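Local coordinates for immunogenic protein MPT63/MPB63 (Mycobacterium tuberculosis, PDB 1LMI) that is a major secreted, immunogenic beta-sandwich protein of the tubercle bacillus, whose molecular function is not established, at residues D88-A93 with G103-D108; S29-S34 with W48-T53. All coordinates share one frame; numbering follows the deposited sequence.

Interaction 1 of 2, residues D88-A93 with G103-D108; sequences DTISGA and GKIYFD
Thr89 lies against Lys104, with their backbones bridged. Two backbone hydrogen bonds bracket this pair. Lys104 N donates to Asp88 O at 2.8 Å, and the bond is almost straight, 176° at the hydrogen. Ile90 N donates to Lys104 O at 3.0 Å. Thr89 CA adds a weaker CA-H...O contact to Lys104 O. Both polar backbone atoms of Lys104 are therefore taken by the loop 88-93, while its neighbours Gly103 and Ile105 bond to strand 46-56.

Gly103 lets the loop come this close. Its CA lies 3.6 Å from Ile90 N. There is no room for a CB at this point: Ile90 N and the carbonyl carbon of Thr89 lie too near. The backbone angles of Gly103 also call for glycine.

The apolar contact is made by two isoleucines. CG2 of Ile90 meets CG2 of Ile105 at 3.9 Å, and the two side chains lie side by side, pointing the same way. Ile90 CG1 is anti to the backbone N (chi1 -170°). Ile90 CB, CG1 and CD1 all come close to Gly103 N, CB at 3.8 Å. Both isoleucines are buried, and Ile105 also touches Ala50 and Phe68.

The polar side chains meet more loosely. Thr89 OG1 sits at the edge of the Tyr106 ring, in its plane, 3.8 Å from CE2. The Tyr106 hydroxyl is hydrogen-bonded to Pro87 O, which ties strand 100-109 to the same loop, one residue before Asp88. CB and CG of Lys104 pack on Asp88 O. The charged ends, Asp88 OD2 and Lys104 NZ, stay 4.5 Å apart, beyond a salt bridge.

Strand 100-109 is the outermost strand of the four-stranded antiparallel sheet. The irregular loop thus pairs through a single bridge with this edge strand of the beta-sandwich.

Interaction 2 of 2, residues S29-S34 with W48-T53; sequences SDLKSS and WEATAT
A beta bulge interrupts the antiparallel pairing where Ser29 to Ser33 run beside Trp48 to Thr51. Ser29 and Thr51 form a hydrogen-bonded pair, with Ser29 N to Thr51 O and Thr51 N to Ser29 O both 2.9 Å. Lys32 and Glu49 form the next such pair, through Lys32 N to Glu49 O and Glu49 N to Lys32 O. The register shifts by one residue between them.

At the bulge Asp30 O faces Ala50 CA, which gives it a CA-H...O contact at 3.4 Å, and it takes a hydrogen bond from a water. The same water accepts from Thr51 OG1, so it ties the bulge to the neighbouring strand. It probably also donates to Glu49 OE2, whose position is less certain. Ser29 OG donates to Asp30 OD2 at 2.7 Å.

These are the two central strands, 22-33 and 46-56, of a four-stranded sheet of the beta-sandwich. Where strand 22-33 ends, the Trp48 indole lies flat against the backbone of Lys32 and Ser33. Ser33 CA makes a CH-pi contact 3.6 Å from the centroid of the five-membered ring, only 6° off its normal. Lys32 C sits over the same face, toward the rim, 3.3 Å from CE3. Leu31 crosses the indole at about a right angle, with CD1 at the CE3 edge.

Glu49 CG lies between the backbone N and the carbonyl carbon (chi1 62°), and the chain then extends beside Lys32. Glu49 OE1 accepts from Ser34 OG at 2.8 Å through the anti lone pair. Ser34 OG is also hydrogen-bonded to Ala36 N.

How the interactions relate
Interactions 1 and 2 lie side by side in the same sheet, with their centres about 9 Å apart. Strand 46-56 is the shared neighbour: one side pairs with 29-34, the other with 103-108. Two probable hydrogen bonds join them, Trp48 N to Phe107 O and Ala52 N to Gly103 O, both 2.9 Å. The side chain of Lys104 crosses from interaction 1 to interaction 2. Its CD packs 3.4 Å from Thr51 OG1. Its NZ lies in the neighbourhood of Glu49 OE2, a long and weak charge pairing at most, since the place of OE2 is less sure. The order across the sheet is thus 29-34, 48-53, 103-108, with the loop 88-93 at the outer edge.

Interaction 1 of 2, residues D88-A93 with G103-D108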
# COMPACT_ATOMS: atom_id res chain seq x y z
N ASP A 88 -6.65 -13.11 -1.08
CA ASP A 88 -5.41 -12.98 -1.83
C ASP A 88 -4.62 -11.77 -1.34
O ASP A 88 -4.09 -11.03 -2.18
CB ASP A 88 -5.71 -12.84 -3.32
CG ASP A 88 -6.85 -13.75 -3.75
OD1 ASP A 88 -6.72 -14.97 -3.51
OD2 ASP A 88 -7.83 -13.23 -4.32
N THR A 89 -4.57 -11.62 -0.04
CA THR A 89 -3.83 -10.54 0.58
C THR A 89 -2.33 -10.70 0.33
O THR A 89 -1.78 -11.80 0.38
CB THR A 89 -4.09 -10.48 2.10
OG1 THR A 89 -5.44 -10.04 2.33
CG2 THR A 89 -3.22 -9.43 2.77
N ILE A 90 -1.62 -9.60 0.10
CA ILE A 90 -0.17 -9.69 0.05
C ILE A 90 0.38 -10.28 1.36
O ILE A 90 -0.17 -10.04 2.45
CB ILE A 90 0.45 -8.31 -0.23
CG1 ILE A 90 1.95 -8.37 -0.53
CG2 ILE A 90 0.12 -7.33 0.89
CD1 ILE A 90 2.50 -7.09 -1.15
N SER A 91 1.43 -11.07 1.18
CA SER A 91 2.06 -11.71 2.34
C SER A 91 2.89 -10.72 3.11
O SER A 91 3.53 -9.85 2.52
CB SER A 91 2.94 -12.88 1.86
OG SER A 91 3.70 -13.45 2.93
N GLY A 92 2.95 -10.87 4.44
CA GLY A 92 3.84 -9.96 5.15
C GLY A 92 5.23 -10.57 5.34
O GLY A 92 6.05 -9.97 6.05
N ALA A 93 5.49 -11.73 4.73
CA ALA A 93 6.79 -12.38 4.93
C ALA A 93 7.97 -11.63 4.34
O ALA A 93 7.85 -10.92 3.34
CB ALA A 93 6.76 -13.79 4.32
N GLY A 103 0.09 -8.92 -3.98
CA GLY A 103 -1.23 -9.37 -3.48
C GLY A 103 -2.12 -8.16 -3.29
O GLY A 103 -1.79 -7.02 -3.61
N LYS A 104 -3.30 -8.42 -2.72
CA LYS A 104 -4.21 -7.32 -2.44
C LYS A 104 -4.03 -6.67 -1.08
O LYS A 104 -3.56 -7.26 -0.11
CB LYS A 104 -5.65 -7.86 -2.49
CG LYS A 104 -5.96 -8.57 -3.80
CD LYS A 104 -5.96 -7.61 -4.96
CE LYS A 104 -6.97 -7.90 -6.05
NZ LYS A 104 -7.05 -9.32 -6.47
N ILE A 105 -4.46 -5.41 -1.03
CA ILE A 105 -4.60 -4.68 0.23
C ILE A 105 -6.01 -4.11 0.21
O ILE A 105 -6.54 -3.84 -0.88
CB ILE A 105 -3.54 -3.57 0.38
CG1 ILE A 105 -3.46 -2.65 -0.85
CG2 ILE A 105 -2.15 -4.14 0.71
CD1 ILE A 105 -2.54 -1.45 -0.66
N TYR A 106 -6.65 -3.96 1.35
CA TYR A 106 -8.03 -3.50 1.43
C TYR A 106 -8.21 -2.25 2.28
O TYR A 106 -7.37 -1.95 3.12
CB TYR A 106 -8.87 -4.65 2.01
CG TYR A 106 -8.87 -5.86 1.09
CD1 TYR A 106 -9.70 -5.86 -0.01
CD2 TYR A 106 -8.05 -6.97 1.31
CE1 TYR A 106 -9.74 -6.94 -0.88
CE2 TYR A 106 -8.08 -8.05 0.44
CZ TYR A 106 -8.92 -8.03 -0.64
OH TYR A 106 -8.93 -9.11 -1.51
N PHE A 107 -9.32 -1.54 2.05
CA PHE A 107 -9.66 -0.31 2.76
C PHE A 107 -11.17 -0.28 3.06
O PHE A 107 -11.94 -0.85 2.27
CB PHE A 107 -9.29 0.93 1.93
CG PHE A 107 -7.88 0.91 1.37
CD1 PHE A 107 -6.81 1.37 2.09
CD2 PHE A 107 -7.68 0.43 0.08
CE1 PHE A 107 -5.55 1.32 1.56
CE2 PHE A 107 -6.39 0.38 -0.46
CZ PHE A 107 -5.32 0.82 0.28
N ASP A 108 -11.60 0.36 4.13
CA ASP A 108 -13.05 0.50 4.39
C ASP A 108 -13.45 1.92 4.05
O ASP A 108 -13.18 2.86 4.78
CB ASP A 108 -13.31 0.19 5.87
CG ASP A 108 -14.77 0.19 6.25
OD1 ASP A 108 -15.60 0.37 5.33
OD2 ASP A 108 -15.05 0.00 7.46

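Interaction 2 of 2, residues S29-S34 with W48-T53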
# COMPACT_ATOMS: atom_id res chain seq x y z
N SER A 29 -1.45 -0.59 -8.04
CA SER A 29 -2.31 -0.45 -9.20
C SER A 29 -3.69 -1.01 -8.90
O SER A 29 -3.92 -1.66 -7.88
CB SER A 29 -1.72 -1.18 -10.43
OG SER A 29 -1.66 -2.56 -10.14
N ASP A 30 -4.66 -0.78 -9.79
CA ASP A 30 -5.96 -1.44 -9.66
C ASP A 30 -6.64 -1.12 -8.30
O ASP A 30 -7.22 -1.96 -7.60
CB ASP A 30 -5.86 -2.94 -9.88
CG ASP A 30 -5.17 -3.33 -11.16
OD1 ASP A 30 -5.86 -3.51 -12.19
OD2 ASP A 30 -3.93 -3.48 -11.19
N LEU A 31 -6.60 0.16 -7.93
CA LEU A 31 -7.38 0.68 -6.83
C LEU A 31 -8.85 0.82 -7.24
O LEU A 31 -9.17 1.59 -8.16
CB LEU A 31 -6.82 2.05 -6.42
CG LEU A 31 -7.67 2.83 -5.41
CD1 LEU A 31 -7.65 2.19 -4.02
CD2 LEU A 31 -7.20 4.27 -5.32
N LYS A 32 -9.71 0.08 -6.55
CA LYS A 32 -11.10 0.03 -7.03
C LYS A 32 -12.06 -0.48 -5.98
O LYS A 32 -11.60 -1.10 -5.01
CB LYS A 32 -11.17 -0.87 -8.27
CG LYS A 32 -10.80 -2.33 -8.02
CD LYS A 32 -10.78 -3.07 -9.35
CE LYS A 32 -10.18 -4.45 -9.21
NZ LYS A 32 -9.96 -5.07 -10.57
N SER A 33 -13.34 -0.19 -6.16
CA SER A 33 -14.34 -0.80 -5.27
C SER A 33 -14.22 -2.31 -5.34
O SER A 33 -14.05 -2.88 -6.41
CB SER A 33 -15.75 -0.33 -5.64
OG SER A 33 -16.63 -0.90 -4.64
N SER A 34 -14.30 -2.97 -4.19
CA SER A 34 -14.08 -4.40 -4.12
C SER A 34 -15.42 -5.11 -3.83
O SER A 34 -16.31 -4.55 -3.22
CB SER A 34 -13.08 -4.75 -3.01
OG SER A 34 -12.63 -6.09 -3.02
N TRP A 48 -12.83 -1.40 -0.42
CA TRP A 48 -12.04 -1.12 -1.62
C TRP A 48 -10.79 -1.99 -1.56
O TRP A 48 -10.38 -2.53 -0.53
CB TRP A 48 -11.65 0.36 -1.73
CG TRP A 48 -12.76 1.15 -2.36
CD1 TRP A 48 -14.06 1.19 -1.92
CD2 TRP A 48 -12.66 1.97 -3.52
NE1 TRP A 48 -14.78 2.03 -2.76
CE2 TRP A 48 -13.94 2.51 -3.74
CE3 TRP A 48 -11.61 2.34 -4.40
CZ2 TRP A 48 -14.22 3.37 -4.78
CZ3 TRP A 48 -11.89 3.19 -5.43
CH2 TRP A 48 -13.18 3.71 -5.63
N GLU A 49 -10.15 -2.14 -2.72
CA GLU A 49 -8.93 -2.90 -2.82
C GLU A 49 -7.92 -2.16 -3.72
O GLU A 49 -8.28 -1.28 -4.50
CB GLU A 49 -9.16 -4.31 -3.37
CG GLU A 49 -9.73 -4.32 -4.80
CD GLU A 49 -9.82 -5.70 -5.39
OE1 GLU A 49 -10.69 -6.50 -4.96
OE2 GLU A 49 -9.04 -6.04 -6.29
N ALA A 50 -6.65 -2.56 -3.57
CA ALA A 50 -5.65 -2.23 -4.57
C ALA A 50 -4.74 -3.48 -4.67
O ALA A 50 -4.73 -4.37 -3.82
CB ALA A 50 -4.85 -0.98 -4.29
N THR A 51 -3.98 -3.56 -5.75
CA THR A 51 -2.99 -4.61 -5.94
C THR A 51 -1.59 -4.01 -5.79
O THR A 51 -1.20 -3.09 -6.52
CB THR A 51 -3.12 -5.26 -7.31
OG1 THR A 51 -4.43 -5.88 -7.40
CG2 THR A 51 -2.05 -6.32 -7.50
N ALA A 52 -0.85 -4.51 -4.81
CA ALA A 52 0.46 -3.97 -4.45
C ALA A 52 1.53 -5.04 -4.59
O ALA A 52 1.27 -6.21 -4.29
CB ALA A 52 0.46 -3.45 -3.03
N THR A 53 2.67 -4.60 -5.08
CA THR A 53 3.83 -5.47 -5.29
C THR A 53 5.09 -4.80 -4.71
O THR A 53 5.37 -3.64 -5.03
CB THR A 53 4.07 -5.73 -6.79
OG1 THR A 53 2.86 -6.23 -7.39
CG2 THR A 53 5.13 -6.82 -6.99
O HOH W 1 -6.84 -4.68 -7.04